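PDB 4D7K: 8-amino-8-demethylriboflavin N,N-dimethyltransferase from Streptomyces davawensis, which methylates 8-amino-8-demethyl-D-riboflavin twice with S-adenosyl methionine, the last two steps in the biosynthesis of the antibiotic roseoflavin. Local coordinates for residues Leu36-Leu41 / Ala54-Asp59; Phe182-Gly187 / Val249-Leu254. All coordinates share one frame; numbering follows the deposited sequence.

Contact 1: residues Leu36-Leu41 / Ala54-Asp59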
loop_
_atom_site.group_PDB
_atom_site.type_symbol
_atom_site.label_atom_id
_atom_site.label_comp_id
_atom_site.label_asym_id
_atom_site.label_seq_id
_atom_site.Cartn_x
_atom_site.Cartn_y
_atom_site.Cartn_z
ATOM N N LEU A 36 -0.737 15.740 9.455
ATOM C CA LEU A 36 -1.558 16.807 9.995
ATOM C C LEU A 36 -1.464 16.843 11.517
ATOM O O LEU A 36 -2.086 17.684 12.164
ATOM C CB LEU A 36 -3.008 16.637 9.552
ATOM C CG LEU A 36 -3.271 16.990 8.090
ATOM C CD1 LEU A 36 -4.632 16.477 7.673
ATOM C CD2 LEU A 36 -3.188 18.494 7.906
ATOM N N HIS A 37 -0.683 15.919 12.074
ATOM C CA HIS A 37 -0.481 15.803 13.518
ATOM C C HIS A 37 -1.797 15.635 14.272
ATOM O O HIS A 37 -1.922 16.031 15.433
ATOM C CB HIS A 37 0.296 17.014 14.046
ATOM C CG HIS A 37 1.736 17.021 13.632
ATOM N ND1 HIS A 37 2.216 17.820 12.620
ATOM C CD2 HIS A 37 2.790 16.293 14.074
ATOM C CE1 HIS A 37 3.513 17.602 12.469
ATOM N NE2 HIS A 37 3.883 16.680 13.335
ATOM N N LEU A 38 -2.771 15.032 13.601
ATOM C CA LEU A 38 -4.049 14.694 14.219
ATOM C C LEU A 38 -3.920 13.782 15.447
ATOM O O LEU A 38 -4.639 13.988 16.424
ATOM C CB LEU A 38 -4.978 14.052 13.188
ATOM C CG LEU A 38 -5.452 15.029 12.113
ATOM C CD1 LEU A 38 -6.243 14.324 11.028
ATOM C CD2 LEU A 38 -6.283 16.128 12.740
ATOM N N PRO A 39 -3.013 12.778 15.415
ATOM C CA PRO A 39 -2.913 11.974 16.639
ATOM C C PRO A 39 -2.470 12.794 17.839
ATOM O O PRO A 39 -2.973 12.592 18.943
ATOM C CB PRO A 39 -1.850 10.930 16.292
ATOM C CG PRO A 39 -1.850 10.859 14.808
ATOM C CD PRO A 39 -2.127 12.255 14.358
ATOM N N ASP A 40 -1.534 13.711 17.610
ATOM C CA ASP A 40 -1.004 14.555 18.669
ATOM C C ASP A 40 -2.054 15.567 19.142
ATOM O O ASP A 40 -2.134 15.894 20.331
ATOM C CB ASP A 40 0.263 15.265 18.181
ATOM C CG ASP A 40 1.293 14.293 17.611
ATOM O OD1 ASP A 40 2.122 13.777 18.388
ATOM O OD2 ASP A 40 1.269 14.038 16.389
ATOM N N LEU A 41 -2.867 16.052 18.209
ATOM C CA LEU A 41 -3.957 16.960 18.545
ATOM C C LEU A 41 -5.040 16.246 19.360
ATOM O O LEU A 41 -5.785 16.878 20.098
ATOM C CB LEU A 41 -4.568 17.567 17.275
ATOM C CG LEU A 41 -3.796 18.667 16.543
ATOM C CD1 LEU A 41 -4.411 18.919 15.177
ATOM C CD2 LEU A 41 -3.777 19.948 17.366
ATOM N N ALA A 54 -10.028 24.088 12.427
ATOM C CA ALA A 54 -9.333 25.329 12.766
ATOM C C ALA A 54 -7.898 25.049 13.188
ATOM O O ALA A 54 -6.990 25.821 12.886
ATOM C CB ALA A 54 -10.075 26.072 13.871
ATOM N N ALA A 55 -7.703 23.935 13.884
ATOM C CA ALA A 55 -6.381 23.546 14.360
ATOM C C ALA A 55 -5.426 23.159 13.227
ATOM O O ALA A 55 -4.206 23.266 13.374
ATOM C CB ALA A 55 -6.505 22.398 15.354
ATOM N N THR A 56 -5.979 22.699 12.107
ATOM C CA THR A 56 -5.163 22.267 10.972
ATOM C C THR A 56 -5.272 23.226 9.785
ATOM O O THR A 56 -4.504 23.135 8.825
ATOM C CB THR A 56 -5.555 20.845 10.509
ATOM O OG1 THR A 56 -6.936 20.823 10.136
ATOM C CG2 THR A 56 -5.327 19.826 11.622
ATOM N N GLY A 57 -6.221 24.152 9.850
ATOM C CA GLY A 57 -6.453 25.055 8.738
ATOM C C GLY A 57 -7.057 24.317 7.556
ATOM O O GLY A 57 -6.694 24.555 6.406
ATOM N N SER A 58 -7.988 23.414 7.847
ATOM C CA SER A 58 -8.583 22.557 6.828
ATOM C C SER A 58 -10.032 22.911 6.525
ATOM O O SER A 58 -10.733 23.483 7.358
ATOM C CB SER A 58 -8.515 21.092 7.265
ATOM O OG SER A 58 -7.178 20.691 7.501
ATOM N N ASP A 59 -10.477 22.560 5.324
ATOM C CA ASP A 59 -11.895 22.584 5.013
ATOM C C ASP A 59 -12.582 21.534 5.881
ATOM O O ASP A 59 -12.194 20.368 5.856
ATOM C CB ASP A 59 -12.133 22.309 3.526
ATOM C CG ASP A 59 -13.605 22.165 3.186
ATOM O OD1 ASP A 59 -14.294 23.200 3.054
ATOM O OD2 ASP A 59 -14.073 21.015 3.042
#

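Contact 2: residues Phe182-Gly187 / Val249-Leu254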
loop_
_atom_site.group_PDB
_atom_site.type_symbol
_atom_site.label_atom_id
_atom_site.label_comp_id
_atom_site.label_asym_id
_atom_site.label_seq_id
_atom_site.Cartn_x
_atom_site.Cartn_y
_atom_site.Cartn_z
ATOM N N PHE A 182 30.698 -8.303 24.576
ATOM C CA PHE A 182 30.206 -7.993 23.245
ATOM C C PHE A 182 30.878 -6.762 22.656
ATOM O O PHE A 182 31.181 -5.805 23.367
ATOM C CB PHE A 182 28.690 -7.794 23.284
ATOM C CG PHE A 182 27.939 -8.986 23.795
ATOM C CD1 PHE A 182 27.701 -9.144 25.151
ATOM C CD2 PHE A 182 27.476 -9.954 22.919
ATOM C CE1 PHE A 182 27.012 -10.245 25.624
ATOM C CE2 PHE A 182 26.784 -11.059 23.384
ATOM C CZ PHE A 182 26.553 -11.205 24.740
ATOM N N ALA A 183 31.103 -6.795 21.347
ATOM C CA ALA A 183 31.679 -5.665 20.636
ATOM C C ALA A 183 30.797 -5.298 19.453
ATOM O O ALA A 183 30.895 -5.901 18.382
ATOM C CB ALA A 183 33.095 -5.982 20.175
ATOM N N ASP A 184 29.931 -4.312 19.655
ATOM C CA ASP A 184 29.008 -3.883 18.613
ATOM C C ASP A 184 29.674 -2.881 17.680
ATOM O O ASP A 184 29.780 -1.698 17.999
ATOM C CB ASP A 184 27.746 -3.276 19.229
ATOM C CG ASP A 184 26.546 -3.355 18.298
ATOM O OD1 ASP A 184 26.745 -3.407 17.064
ATOM O OD2 ASP A 184 25.402 -3.370 18.800
ATOM N N ILE A 185 30.124 -3.361 16.527
ATOM C CA ILE A 185 30.778 -2.506 15.545
ATOM C C ILE A 185 29.740 -1.829 14.660
ATOM O O ILE A 185 29.083 -2.481 13.846
ATOM C CB ILE A 185 31.762 -3.297 14.665
ATOM C CG1 ILE A 185 32.678 -4.159 15.535
ATOM C CG2 ILE A 185 32.574 -2.353 13.785
ATOM C CD1 ILE A 185 33.429 -3.376 16.588
ATOM N N GLY A 186 29.597 -0.517 14.832
ATOM C CA GLY A 186 28.599 0.253 14.115
ATOM C C GLY A 186 27.238 0.145 14.778
ATOM O O GLY A 186 26.211 0.141 14.102
ATOM N N GLY A 187 27.235 0.063 16.106
ATOM C CA GLY A 187 26.013 -0.154 16.861
ATOM C C GLY A 187 25.196 1.089 17.171
ATOM O O GLY A 187 24.306 1.044 18.022
ATOM N N VAL A 249 30.011 -8.137 16.752
ATOM C CA VAL A 249 28.743 -8.028 16.043
ATOM C C VAL A 249 28.784 -6.973 14.936
ATOM O O VAL A 249 29.133 -5.819 15.179
ATOM C CB VAL A 249 27.595 -7.697 17.014
ATOM C CG1 VAL A 249 26.272 -7.626 16.271
ATOM C CG2 VAL A 249 27.536 -8.727 18.145
ATOM N N LEU A 250 28.435 -7.389 13.721
ATOM C CA LEU A 250 28.347 -6.490 12.571
ATOM C C LEU A 250 26.917 -6.424 12.055
ATOM O O LEU A 250 26.466 -7.327 11.351
ATOM C CB LEU A 250 29.281 -6.953 11.450
ATOM C CG LEU A 250 30.760 -6.613 11.582
ATOM C CD1 LEU A 250 31.559 -7.365 10.535
ATOM C CD2 LEU A 250 30.959 -5.116 11.437
ATOM N N ARG A 251 26.205 -5.357 12.396
ATOM C CA ARG A 251 24.790 -5.259 12.050
ATOM C C ARG A 251 24.518 -4.180 11.005
ATOM O O ARG A 251 24.522 -2.988 11.306
ATOM C CB ARG A 251 23.954 -5.002 13.309
ATOM C CG ARG A 251 24.478 -3.893 14.216
ATOM C CD ARG A 251 23.658 -3.792 15.494
ATOM N NE ARG A 251 23.510 -2.414 15.956
ATOM C CZ ARG A 251 22.487 -1.627 15.636
ATOM N NH1 ARG A 251 21.519 -2.078 14.849
ATOM N NH2 ARG A 251 22.430 -0.385 16.103
ATOM N N GLY A 252 24.281 -4.618 9.771
ATOM C CA GLY A 252 23.974 -3.712 8.678
ATOM C C GLY A 252 25.106 -2.750 8.385
ATOM O O GLY A 252 24.910 -1.535 8.343
ATOM N N VAL A 253 26.298 -3.299 8.180
ATOM C CA VAL A 253 27.483 -2.485 7.955
ATOM C C VAL A 253 28.112 -2.772 6.595
ATOM O O VAL A 253 28.334 -1.862 5.795
ATOM C CB VAL A 253 28.535 -2.721 9.056
ATOM C CG1 VAL A 253 29.800 -1.928 8.764
ATOM C CG2 VAL A 253 27.965 -2.358 10.423
ATOM N N LEU A 254 28.381 -4.047 6.338
ATOM C CA LEU A 254 29.091 -4.462 5.134
ATOM C C LEU A 254 28.190 -4.466 3.903
ATOM O O LEU A 254 28.619 -4.843 2.813
ATOM C CB LEU A 254 29.693 -5.851 5.342
ATOM C CG LEU A 254 30.431 -6.023 6.670
ATOM C CD1 LEU A 254 30.907 -7.456 6.845
ATOM C CD2 LEU A 254 31.594 -5.050 6.753
#

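Contact 1: residues Leu36-Leu41 / Ala54-Asp59
L36 and T56 bring the two backbones closest, 6.6 Å from CA to CA, and between L41 and A55 the same distance has widened to 8.2 Å. L36, in the link after helix 13-35, and L38 and L41 of the short helix 38-41 meet the C-terminal end of helix 49-56. T56 is the centre of the contact. Its chi1 (59°) puts OG1 between the backbone N and the carbonyl carbon and leaves the methyl CG2 anti to the carbonyl carbon, facing the other segment. L41 CD1 is 3.8 Å from T56 CG2. L38 CD2 comes to 4.0 Å from the same methyl, the two side chains crossing at about a right angle. The carbonyl O of L36 lies 3.9 Å from T56 CG2. Both segments belong to the dimerisation domain of the O-methyltransferase family, of helix-turn-helix type. H37 ends helix 13-35 with a Schellman motif and is also the N-cap of helix 38-41. At the more exposed end, L41 CD1 packs on A55 CB at 4.1 Å. The hydroxyl of T56 takes no part in the apolar packing. Its OG1 receives a bond of 2.6 Å from S58 OG and is also bonded to L52 O. L36 and L38 continue inward onto L66 and L67 of helix 60-72, while S58 packs on V124 of the second subunit.

Contact 2: residues Phe182-Gly187 / Val249-Leu254
D184 and V249 pair in parallel on neighbouring strands, 182-185 and 249-251, whose directions differ by 29°. V249 N gives a nearly straight bond to A183 O, and V249 O accepts one of 3.0 Å from I185 N. The side chains of D184 and V249 lie on one face of the sheet, where both touch F192 of helix 191-199. Those of I185 and L250 lie on the other. There L250 CD2 rests against I185 CB at 3.8 Å and also nears its CG2, the two chains crossing obliquely. L250 goes on to L266 and I269 of helix 259-270. This is the middle of the Rossmann-like sheet of class I methyltransferases. The strand 181-185 runs into a glycine-rich turn, a type II turn from D184 to G187, and G186 lies near D209 and F237, predicted to bind S-adenosyl methionine. R251 turns back alongside this turn: with CG between the backbone N and the carbonyl carbon (chi1 48°) and a bend at chi3, its end lies beside D184 and G187. Its CD passes 3.5 Å from D184 OD1. The salt bridge is long, 3.5 Å from D184 OD2 to R251 NE, and the carboxylate and guanidinium planes stand 70° apart, so the two groups do not pair flat. R251 NH2 then bonds G187 O at 3.0 Å. The oxygen lies in the guanidinium plane, but the NH2 stands above the carbonyl plane of G187. R251 thus bridges D184 and the last residue of the turn. Beyond it, V253 CG2 meets I185 O at 3.6 Å.

In the fold
From the N terminus, the long helix 13-35 leads straight into contact 1. That contact closes a short loop of 12 residues, which holds strand 47-48 and most of helix 49-56, within the dimerisation domain. The chain then runs through helix 60-72, two more short strands and a series of helices before strand 181-185, the first of the main sheet. Contact 2 closes a longer loop there, 61 residues with strands 204-209 and 230-234, and joins two neighbouring strands in the middle of that sheet. The two loops follow one another and neither nest nor cross. Contacts 1 and 2 lie on opposite sides of the chain's centre, and the centres of contacts 1 and 2 are about 41 Å apart.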